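Local atomic coordinates of uncharacterized protein (Bacteroides thetaiotaomicron, PDB entry 4LB8), a protein that is of unknown function but is probably an exported member of the DUF4848 family. Residues T26-L40 and N123-D137. Numbering follows the deposited sequence.
Sequences TMIKFKDVESYENAL and NEYFVNMKGEFMIGD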
ATOM      1  N   THR A  26     -20.651  36.563  12.953  1.00 60.95           N
ATOM      2  CA  THR A  26     -19.297  36.178  12.529  1.00 58.75           C
ATOM      3  C   THR A  26     -18.490  35.517  13.666  1.00 57.19           C
ATOM      4  O   THR A  26     -17.325  35.177  13.468  1.00 56.83           O
ATOM      5  CB  THR A  26     -18.554  37.414  11.961  1.00 70.72           C
ATOM      6  OG1 THR A  26     -18.320  38.377  12.992  1.00 69.18           O
ATOM      7  CG2 THR A  26     -19.301  38.066  10.804  1.00 72.69           C
HETATM    8  N   MSE A  27     -19.103  35.325  14.843  1.00 49.73           N
HETATM    9  CA  MSE A  27     -18.411  34.731  15.978  1.00 47.01           C
HETATM   10  C   MSE A  27     -19.362  33.965  16.896  1.00 53.31           C
HETATM   11  O   MSE A  27     -20.394  34.502  17.285  1.00 54.64           O
HETATM   12  CB  MSE A  27     -17.696  35.848  16.782  1.00 47.96           C
HETATM   13  CG  MSE A  27     -16.774  35.336  17.900  1.00 51.84           C
HETATM   14 SE   MSE A  27     -15.155  34.428  17.252  0.75 55.76          SE
HETATM   15  CE  MSE A  27     -14.236  36.002  16.649  1.00 52.58           C
ATOM     16  N   ILE A  28     -18.987  32.735  17.283  1.00 50.61           N
ATOM     17  CA  ILE A  28     -19.696  31.923  18.284  1.00 49.93           C
ATOM     18  C   ILE A  28     -18.996  32.181  19.625  1.00 50.22           C
ATOM     19  O   ILE A  28     -17.772  32.075  19.707  1.00 48.44           O
ATOM     20  CB  ILE A  28     -19.763  30.394  17.929  1.00 53.26           C
ATOM     21  CG1 ILE A  28     -20.758  30.089  16.792  1.00 54.79           C
ATOM     22  CG2 ILE A  28     -20.063  29.520  19.158  1.00 53.88           C
ATOM     23  CD1 ILE A  28     -22.269  30.008  17.139  1.00 66.77           C
ATOM     24  N   LYS A  29     -19.766  32.530  20.658  1.00 46.76           N
ATOM     25  CA  LYS A  29     -19.248  32.743  22.002  1.00 45.89           C
ATOM     26  C   LYS A  29     -19.919  31.754  22.950  1.00 48.78           C
ATOM     27  O   LYS A  29     -21.139  31.639  22.948  1.00 47.52           O
ATOM     28  CB  LYS A  29     -19.468  34.200  22.461  1.00 48.97           C
ATOM     29  CG  LYS A  29     -18.936  34.548  23.859  1.00 54.38           C
ATOM     30  CD  LYS A  29     -19.690  35.742  24.430  1.00 72.12           C
ATOM     31  CE  LYS A  29     -18.889  36.667  25.334  1.00 90.48           C
ATOM     32  NZ  LYS A  29     -17.906  37.511  24.578  1.00 94.89           N
ATOM     33  N   PHE A  30     -19.115  31.019  23.723  1.00 46.03           N
ATOM     34  CA  PHE A  30     -19.590  30.102  24.753  1.00 46.10           C
ATOM     35  C   PHE A  30     -19.434  30.790  26.096  1.00 51.85           C
ATOM     36  O   PHE A  30     -18.583  31.675  26.232  1.00 51.53           O
ATOM     37  CB  PHE A  30     -18.836  28.762  24.717  1.00 47.37           C
ATOM     38  CG  PHE A  30     -19.112  27.971  23.465  1.00 49.31           C
ATOM     39  CD1 PHE A  30     -20.330  27.310  23.291  1.00 52.34           C
ATOM     40  CD2 PHE A  30     -18.170  27.910  22.438  1.00 50.24           C
ATOM     41  CE1 PHE A  30     -20.593  26.595  22.117  1.00 53.08           C
ATOM     42  CE2 PHE A  30     -18.436  27.189  21.270  1.00 52.61           C
ATOM     43  CZ  PHE A  30     -19.640  26.528  21.121  1.00 50.96           C
ATOM     44  N   LYS A  31     -20.275  30.425  27.071  1.00 51.22           N
ATOM     45  CA  LYS A  31     -20.273  31.003  28.426  1.00 52.55           C
ATOM     46  C   LYS A  31     -18.951  30.646  29.132  1.00 55.66           C
ATOM     47  O   LYS A  31     -18.288  31.536  29.663  1.00 55.32           O
ATOM     48  CB  LYS A  31     -21.512  30.503  29.219  1.00 56.16           C
ATOM     49  CG  LYS A  31     -21.603  30.929  30.685  1.00 78.86           C
ATOM     50  CD  LYS A  31     -22.944  30.520  31.317  1.00 92.80           C
ATOM     51  CE  LYS A  31     -22.857  29.325  32.247  1.00105.88           C
ATOM     52  NZ  LYS A  31     -22.323  29.694  33.589  1.00114.26           N
ATOM     53  N   ASP A  32     -18.557  29.358  29.069  1.00 50.79           N
ATOM     54  CA  ASP A  32     -17.365  28.793  29.707  1.00 50.27           C
ATOM     55  C   ASP A  32     -16.869  27.529  28.958  1.00 52.67           C
ATOM     56  O   ASP A  32     -17.402  27.205  27.897  1.00 52.16           O
ATOM     57  CB  ASP A  32     -17.654  28.469  31.191  1.00 52.38           C
ATOM     58  CG  ASP A  32     -19.024  27.892  31.477  1.00 64.83           C
ATOM     59  OD1 ASP A  32     -19.464  26.990  30.730  1.00 66.32           O
ATOM     60  OD2 ASP A  32     -19.642  28.317  32.457  1.00 74.45           O
ATOM     61  N   VAL A  33     -15.838  26.841  29.500  1.00 47.57           N
ATOM     62  CA  VAL A  33     -15.283  25.640  28.888  1.00 46.73           C
ATOM     63  C   VAL A  33     -16.350  24.509  28.892  1.00 52.63           C
ATOM     64  O   VAL A  33     -16.483  23.789  27.892  1.00 52.18           O
ATOM     65  CB  VAL A  33     -13.940  25.216  29.556  1.00 49.32           C
ATOM     66  CG1 VAL A  33     -13.490  23.832  29.080  1.00 48.43           C
ATOM     67  CG2 VAL A  33     -12.846  26.238  29.263  1.00 48.36           C
ATOM     68  N   GLU A  34     -17.112  24.402  30.001  1.00 50.17           N
ATOM     69  CA  GLU A  34     -18.154  23.405  30.261  1.00 51.64           C
ATOM     70  C   GLU A  34     -19.269  23.492  29.207  1.00 56.00           C
ATOM     71  O   GLU A  34     -19.663  22.460  28.654  1.00 56.94           O
ATOM     72  CB  GLU A  34     -18.697  23.590  31.693  1.00 54.28           C
ATOM     73  CG  GLU A  34     -19.800  22.630  32.111  1.00 68.83           C
ATOM     74  CD  GLU A  34     -20.800  23.191  33.107  1.00102.13           C
ATOM     75  OE1 GLU A  34     -21.139  24.395  33.012  1.00 99.58           O
ATOM     76  OE2 GLU A  34     -21.282  22.409  33.959  1.00103.71           O
ATOM     77  N   SER A  35     -19.710  24.724  28.885  1.00 51.26           N
ATOM     78  CA  SER A  35     -20.720  25.008  27.864  1.00 49.94           C
ATOM     79  C   SER A  35     -20.243  24.549  26.493  1.00 52.01           C
ATOM     80  O   SER A  35     -20.974  23.855  25.787  1.00 53.07           O
ATOM     81  CB  SER A  35     -21.052  26.498  27.840  1.00 51.96           C
ATOM     82  OG  SER A  35     -21.635  26.872  29.077  1.00 64.49           O
ATOM     83  N   TYR A  36     -18.998  24.896  26.144  1.00 45.98           N
ATOM     84  CA  TYR A  36     -18.365  24.566  24.872  1.00 43.61           C
ATOM     85  C   TYR A  36     -18.261  23.026  24.704  1.00 46.79           C
ATOM     86  O   TYR A  36     -18.759  22.494  23.709  1.00 47.27           O
ATOM     87  CB  TYR A  36     -16.980  25.280  24.758  1.00 42.90           C
ATOM     88  CG  TYR A  36     -15.995  24.564  23.867  1.00 43.58           C
ATOM     89  CD1 TYR A  36     -16.182  24.510  22.487  1.00 44.60           C
ATOM     90  CD2 TYR A  36     -14.931  23.851  24.408  1.00 44.52           C
ATOM     91  CE1 TYR A  36     -15.335  23.768  21.670  1.00 42.21           C
ATOM     92  CE2 TYR A  36     -14.076  23.110  23.600  1.00 45.35           C
ATOM     93  CZ  TYR A  36     -14.290  23.064  22.233  1.00 46.22           C
ATOM     94  OH  TYR A  36     -13.437  22.355  21.435  1.00 43.04           O
ATOM     95  N   GLU A  37     -17.663  22.322  25.687  1.00 42.35           N
ATOM     96  CA  GLU A  37     -17.470  20.870  25.643  1.00 41.79           C
ATOM     97  C   GLU A  37     -18.803  20.150  25.559  1.00 45.22           C
ATOM     98  O   GLU A  37     -18.897  19.170  24.833  1.00 43.66           O
ATOM     99  CB  GLU A  37     -16.636  20.373  26.831  1.00 43.36           C
ATOM    100  CG  GLU A  37     -15.139  20.575  26.613  1.00 52.19           C
ATOM    101  CD  GLU A  37     -14.247  20.448  27.835  1.00 74.90           C
ATOM    102  OE1 GLU A  37     -14.756  20.638  28.965  1.00 71.49           O
ATOM    103  OE2 GLU A  37     -13.023  20.239  27.657  1.00 65.43           O
ATOM    104  N   ASN A  38     -19.840  20.667  26.256  1.00 42.20           N
ATOM    105  CA  ASN A  38     -21.192  20.121  26.219  1.00 42.04           C
ATOM    106  C   ASN A  38     -21.824  20.322  24.859  1.00 43.12           C
ATOM    107  O   ASN A  38     -22.322  19.346  24.293  1.00 42.73           O
ATOM    108  CB  ASN A  38     -22.058  20.747  27.302  1.00 48.39           C
ATOM    109  CG  ASN A  38     -22.031  19.945  28.571  1.00 86.97           C
ATOM    110  OD1 ASN A  38     -21.071  20.004  29.361  1.00 81.74           O
ATOM    111  ND2 ASN A  38     -23.047  19.103  28.740  1.00 82.48           N
ATOM    112  N   ALA A  39     -21.788  21.567  24.313  1.00 38.76           N
ATOM    113  CA  ALA A  39     -22.332  21.876  22.984  1.00 38.97           C
ATOM    114  C   ALA A  39     -21.622  21.074  21.882  1.00 44.75           C
ATOM    115  O   ALA A  39     -22.276  20.640  20.938  1.00 46.60           O
ATOM    116  CB  ALA A  39     -22.215  23.355  22.698  1.00 39.41           C
ATOM    117  N   LEU A  40     -20.301  20.843  22.018  1.00 39.45           N
ATOM    118  CA  LEU A  40     -19.527  20.067  21.049  1.00 37.84           C
ATOM    119  C   LEU A  40     -20.062  18.590  21.007  1.00 43.81           C
ATOM    120  O   LEU A  40     -20.354  18.067  19.913  1.00 44.75           O
ATOM    121  CB  LEU A  40     -18.020  20.149  21.417  1.00 35.87           C
ATOM    122  CG  LEU A  40     -16.968  19.549  20.448  1.00 36.48           C
ATOM    123  CD1 LEU A  40     -16.842  20.348  19.158  1.00 34.08           C
ATOM    124  CD2 LEU A  40     -15.623  19.449  21.135  1.00 35.84           C
ATOM    125  N   ASN A 123     -14.345  20.738  15.990  1.00 36.08           N
ATOM    126  CA  ASN A 123     -14.499  22.185  16.187  1.00 35.71           C
ATOM    127  C   ASN A 123     -15.032  22.910  14.925  1.00 41.30           C
ATOM    128  O   ASN A 123     -15.443  24.067  15.035  1.00 42.17           O
ATOM    129  CB  ASN A 123     -13.193  22.810  16.635  1.00 29.41           C
ATOM    130  CG  ASN A 123     -12.951  22.630  18.098  1.00 43.46           C
ATOM    131  OD1 ASN A 123     -13.879  22.466  18.867  1.00 42.78           O
ATOM    132  ND2 ASN A 123     -11.706  22.692  18.542  1.00 35.28           N
ATOM    133  N   GLU A 124     -15.061  22.216  13.756  1.00 38.07           N
ATOM    134  CA  GLU A 124     -15.566  22.710  12.467  1.00 38.42           C
ATOM    135  C   GLU A 124     -17.015  23.238  12.596  1.00 45.74           C
ATOM    136  O   GLU A 124     -17.391  24.173  11.889  1.00 49.20           O
ATOM    137  CB  GLU A 124     -15.483  21.624  11.375  1.00 39.27           C
ATOM    138  CG  GLU A 124     -16.379  20.402  11.575  1.00 46.87           C
ATOM    139  CD  GLU A 124     -16.792  19.654  10.320  1.00 57.92           C
ATOM    140  OE1 GLU A 124     -16.510  20.149   9.204  1.00 57.84           O
ATOM    141  OE2 GLU A 124     -17.431  18.587  10.453  1.00 39.23           O
ATOM    142  N   TYR A 125     -17.798  22.666  13.520  1.00 39.88           N
ATOM    143  CA  TYR A 125     -19.169  23.076  13.798  1.00 39.61           C
ATOM    144  C   TYR A 125     -19.247  24.500  14.348  1.00 44.49           C
ATOM    145  O   TYR A 125     -20.256  25.160  14.146  1.00 44.87           O
ATOM    146  CB  TYR A 125     -19.817  22.119  14.823  1.00 39.65           C
ATOM    147  CG  TYR A 125     -19.859  20.676  14.374  1.00 40.45           C
ATOM    148  CD1 TYR A 125     -20.574  20.298  13.244  1.00 42.71           C
ATOM    149  CD2 TYR A 125     -19.246  19.676  15.120  1.00 40.65           C
ATOM    150  CE1 TYR A 125     -20.576  18.979  12.800  1.00 44.10           C
ATOM    151  CE2 TYR A 125     -19.277  18.346  14.710  1.00 41.51           C
ATOM    152  CZ  TYR A 125     -19.939  18.002  13.545  1.00 50.50           C
ATOM    153  OH  TYR A 125     -19.971  16.695  13.130  1.00 54.29           O
ATOM    154  N   PHE A 126     -18.217  24.966  15.075  1.00 40.43           N
ATOM    155  CA  PHE A 126     -18.330  26.261  15.717  1.00 39.84           C
ATOM    156  C   PHE A 126     -17.329  27.309  15.210  1.00 44.24           C
ATOM    157  O   PHE A 126     -17.653  28.493  15.314  1.00 44.81           O
ATOM    158  CB  PHE A 126     -18.213  26.108  17.238  1.00 40.93           C
ATOM    159  CG  PHE A 126     -19.093  25.057  17.888  1.00 41.38           C
ATOM    160  CD1 PHE A 126     -20.475  25.103  17.758  1.00 44.72           C
ATOM    161  CD2 PHE A 126     -18.541  24.060  18.682  1.00 43.26           C
ATOM    162  CE1 PHE A 126     -21.293  24.148  18.391  1.00 45.80           C
ATOM    163  CE2 PHE A 126     -19.357  23.118  19.326  1.00 46.43           C
ATOM    164  CZ  PHE A 126     -20.726  23.158  19.167  1.00 44.42           C
ATOM    165  N   VAL A 127     -16.150  26.903  14.647  1.00 38.93           N
ATOM    166  CA  VAL A 127     -15.171  27.855  14.099  1.00 38.59           C
ATOM    167  C   VAL A 127     -15.774  28.637  12.921  1.00 43.73           C
ATOM    168  O   VAL A 127     -16.576  28.097  12.154  1.00 44.91           O
ATOM    169  CB  VAL A 127     -13.790  27.262  13.683  1.00 41.91           C
ATOM    170  CG1 VAL A 127     -12.946  26.876  14.890  1.00 41.07           C
ATOM    171  CG2 VAL A 127     -13.925  26.107  12.692  1.00 41.63           C
ATOM    172  N   ASN A 128     -15.382  29.906  12.789  1.00 39.88           N
ATOM    173  CA  ASN A 128     -15.828  30.763  11.709  1.00 41.45           C
ATOM    174  C   ASN A 128     -14.870  30.624  10.517  1.00 46.88           C
ATOM    175  O   ASN A 128     -14.088  29.665  10.444  1.00 47.34           O
ATOM    176  CB  ASN A 128     -15.964  32.233  12.179  1.00 46.20           C
ATOM    177  CG  ASN A 128     -14.700  32.909  12.685  1.00 59.65           C
ATOM    178  OD1 ASN A 128     -13.567  32.467  12.470  1.00 52.95           O
ATOM    179  ND2 ASN A 128     -14.879  34.039  13.338  1.00 46.33           N
HETATM  180  N   MSE A 129     -14.900  31.609   9.615  1.00 42.73           N
HETATM  181  CA  MSE A 129     -14.102  31.594   8.402  1.00 43.25           C
HETATM  182  C   MSE A 129     -12.589  31.820   8.644  1.00 49.99           C
HETATM  183  O   MSE A 129     -11.796  31.548   7.729  1.00 50.24           O
HETATM  184  CB  MSE A 129     -14.676  32.601   7.393  1.00 46.33           C
HETATM  185  CG  MSE A 129     -16.101  32.226   6.922  1.00 53.18           C
HETATM  186 SE   MSE A 129     -16.285  30.345   6.347  0.75 59.24          SE
HETATM  187  CE  MSE A 129     -17.209  29.584   7.752  1.00 54.85           C
ATOM    188  N   LYS A 130     -12.189  32.267   9.877  1.00 46.18           N
ATOM    189  CA  LYS A 130     -10.785  32.486  10.275  1.00 44.97           C
ATOM    190  C   LYS A 130     -10.311  31.403  11.277  1.00 47.03           C
ATOM    191  O   LYS A 130      -9.209  31.504  11.824  1.00 46.67           O
ATOM    192  CB  LYS A 130     -10.601  33.889  10.878  1.00 47.73           C
ATOM    193  CG  LYS A 130     -10.809  35.040   9.890  1.00 69.03           C
ATOM    194  CD  LYS A 130     -10.657  36.415  10.552  1.00 84.56           C
ATOM    195  CE  LYS A 130      -9.290  37.031  10.308  1.00 99.58           C
ATOM    196  NZ  LYS A 130      -9.153  38.372  10.942  1.00105.10           N
ATOM    197  N   GLY A 131     -11.167  30.405  11.525  1.00 41.96           N
ATOM    198  CA  GLY A 131     -10.898  29.315  12.456  1.00 40.06           C
ATOM    199  C   GLY A 131     -10.950  29.774  13.892  1.00 43.76           C
ATOM    200  O   GLY A 131     -10.161  29.312  14.720  1.00 44.78           O
ATOM    201  N   GLU A 132     -11.908  30.669  14.199  1.00 38.76           N
ATOM    202  CA  GLU A 132     -12.085  31.236  15.524  1.00 37.79           C
ATOM    203  C   GLU A 132     -13.441  30.983  16.143  1.00 40.91           C
ATOM    204  O   GLU A 132     -14.477  30.922  15.453  1.00 39.61           O
ATOM    205  CB  GLU A 132     -11.899  32.754  15.471  1.00 39.87           C
ATOM    206  CG  GLU A 132     -10.483  33.187  15.168  1.00 49.71           C
ATOM    207  CD  GLU A 132     -10.330  34.636  14.767  1.00 64.31           C
ATOM    208  OE1 GLU A 132     -11.357  35.318  14.533  1.00 51.58           O
ATOM    209  OE2 GLU A 132      -9.167  35.077  14.641  1.00 65.45           O
ATOM    210  N   PHE A 133     -13.426  30.933  17.486  1.00 36.51           N
ATOM    211  CA  PHE A 133     -14.588  30.903  18.379  1.00 35.52           C
ATOM    212  C   PHE A 133     -14.122  31.500  19.699  1.00 38.87           C
ATOM    213  O   PHE A 133     -12.908  31.680  19.900  1.00 35.23           O
ATOM    214  CB  PHE A 133     -15.253  29.525  18.536  1.00 35.92           C
ATOM    215  CG  PHE A 133     -14.432  28.484  19.243  1.00 37.16           C
ATOM    216  CD1 PHE A 133     -13.527  27.689  18.538  1.00 40.19           C
ATOM    217  CD2 PHE A 133     -14.561  28.285  20.615  1.00 39.20           C
ATOM    218  CE1 PHE A 133     -12.745  26.734  19.199  1.00 40.91           C
ATOM    219  CE2 PHE A 133     -13.782  27.329  21.278  1.00 41.41           C
ATOM    220  CZ  PHE A 133     -12.876  26.562  20.564  1.00 39.70           C
HETATM  221  N   MSE A 134     -15.083  31.833  20.583  1.00 37.14           N
HETATM  222  CA  MSE A 134     -14.760  32.455  21.854  1.00 36.52           C
HETATM  223  C   MSE A 134     -15.324  31.725  23.054  1.00 42.91           C
HETATM  224  O   MSE A 134     -16.436  31.183  22.986  1.00 42.15           O
HETATM  225  CB  MSE A 134     -15.257  33.902  21.868  1.00 38.13           C
HETATM  226  CG  MSE A 134     -14.433  34.828  20.987  1.00 43.62           C
HETATM  227 SE   MSE A 134     -14.964  36.656  21.235  0.75 50.72          SE
HETATM  228  CE  MSE A 134     -14.034  37.018  22.912  1.00 47.15           C
ATOM    229  N   ILE A 135     -14.537  31.733  24.170  1.00 40.66           N
ATOM    230  CA  ILE A 135     -14.924  31.232  25.507  1.00 41.20           C
ATOM    231  C   ILE A 135     -14.951  32.473  26.398  1.00 45.90           C
ATOM    232  O   ILE A 135     -13.882  32.980  26.781  1.00 46.08           O
ATOM    233  CB  ILE A 135     -14.021  30.084  26.086  1.00 43.92           C
ATOM    234  CG1 ILE A 135     -13.791  28.897  25.100  1.00 42.94           C
ATOM    235  CG2 ILE A 135     -14.536  29.612  27.463  1.00 43.43           C
ATOM    236  CD1 ILE A 135     -14.963  28.369  24.434  1.00 48.53           C
ATOM    237  N   GLY A 136     -16.154  32.995  26.640  1.00 41.97           N
ATOM    238  CA  GLY A 136     -16.352  34.237  27.379  1.00 41.76           C
ATOM    239  C   GLY A 136     -15.627  35.368  26.672  1.00 45.58           C
ATOM    240  O   GLY A 136     -15.869  35.609  25.487  1.00 44.54           O
ATOM    241  N   ASP A 137     -14.655  36.002  27.355  1.00 43.19           N
ATOM    242  CA  ASP A 137     -13.888  37.096  26.753  1.00 42.72           C
ATOM    243  C   ASP A 137     -12.599  36.595  26.082  1.00 46.69           C
ATOM    244  O   ASP A 137     -11.834  37.408  25.541  1.00 46.88           O
ATOM    245  CB  ASP A 137     -13.598  38.188  27.779  1.00 44.26           C
ATOM    246  CG  ASP A 137     -14.789  39.106  28.023  1.00 52.52           C
ATOM    247  OD1 ASP A 137     -15.562  39.347  27.066  1.00 52.39           O
ATOM    248  OD2 ASP A 137     -14.935  39.600  29.167  1.00 55.49           O
TER
HETATM  249  O   HOH W   1     -17.101  31.334  15.771  1.00 32.29           O
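Phe126 receives the edge of Phe30 in a T-shaped pair (planes at 80°): Phe30 CZ lies 3.5 Å above the plane of the Phe126 ring, over its centre, Tyr125 CB covers the opposite face, and Ala39 O and Leu40 CA meet the Phe126 ring edge. Phe133 CE2 lies over the outer part of the nearly parallel but slid-apart Tyr36 ring, at whose edge Tyr36 OH donates to an in-plane lone pair of Asn123 OD1 (2.6 Å). Ile135 CD1 packs against Tyr36 CB and Phe30 CD2 together, within the layer between helix 33-40 and the sheet. Central in a mixed four-stranded sheet, strands 27-30 and 132-135 pair in parallel through three backbone hydrogen bonds. With CG between backbone N and carbonyl carbon (chi1 61°), Asn128 points ND2 almost straight at Thr26 O (2.7 Å); OD1 accepts Lys130 N (an Asx turn) and Glu132 N from opposite faces. A leucine here would probably leave Thr26 O without this donor and the amides of Lys130 and Glu132 without their shared acceptor. Aromatic packing joins helix to sheet; the backbone ladder, the Asn128 bond and a water held by Ile28 N, Phe126 O and Glu132 O probably help set the register.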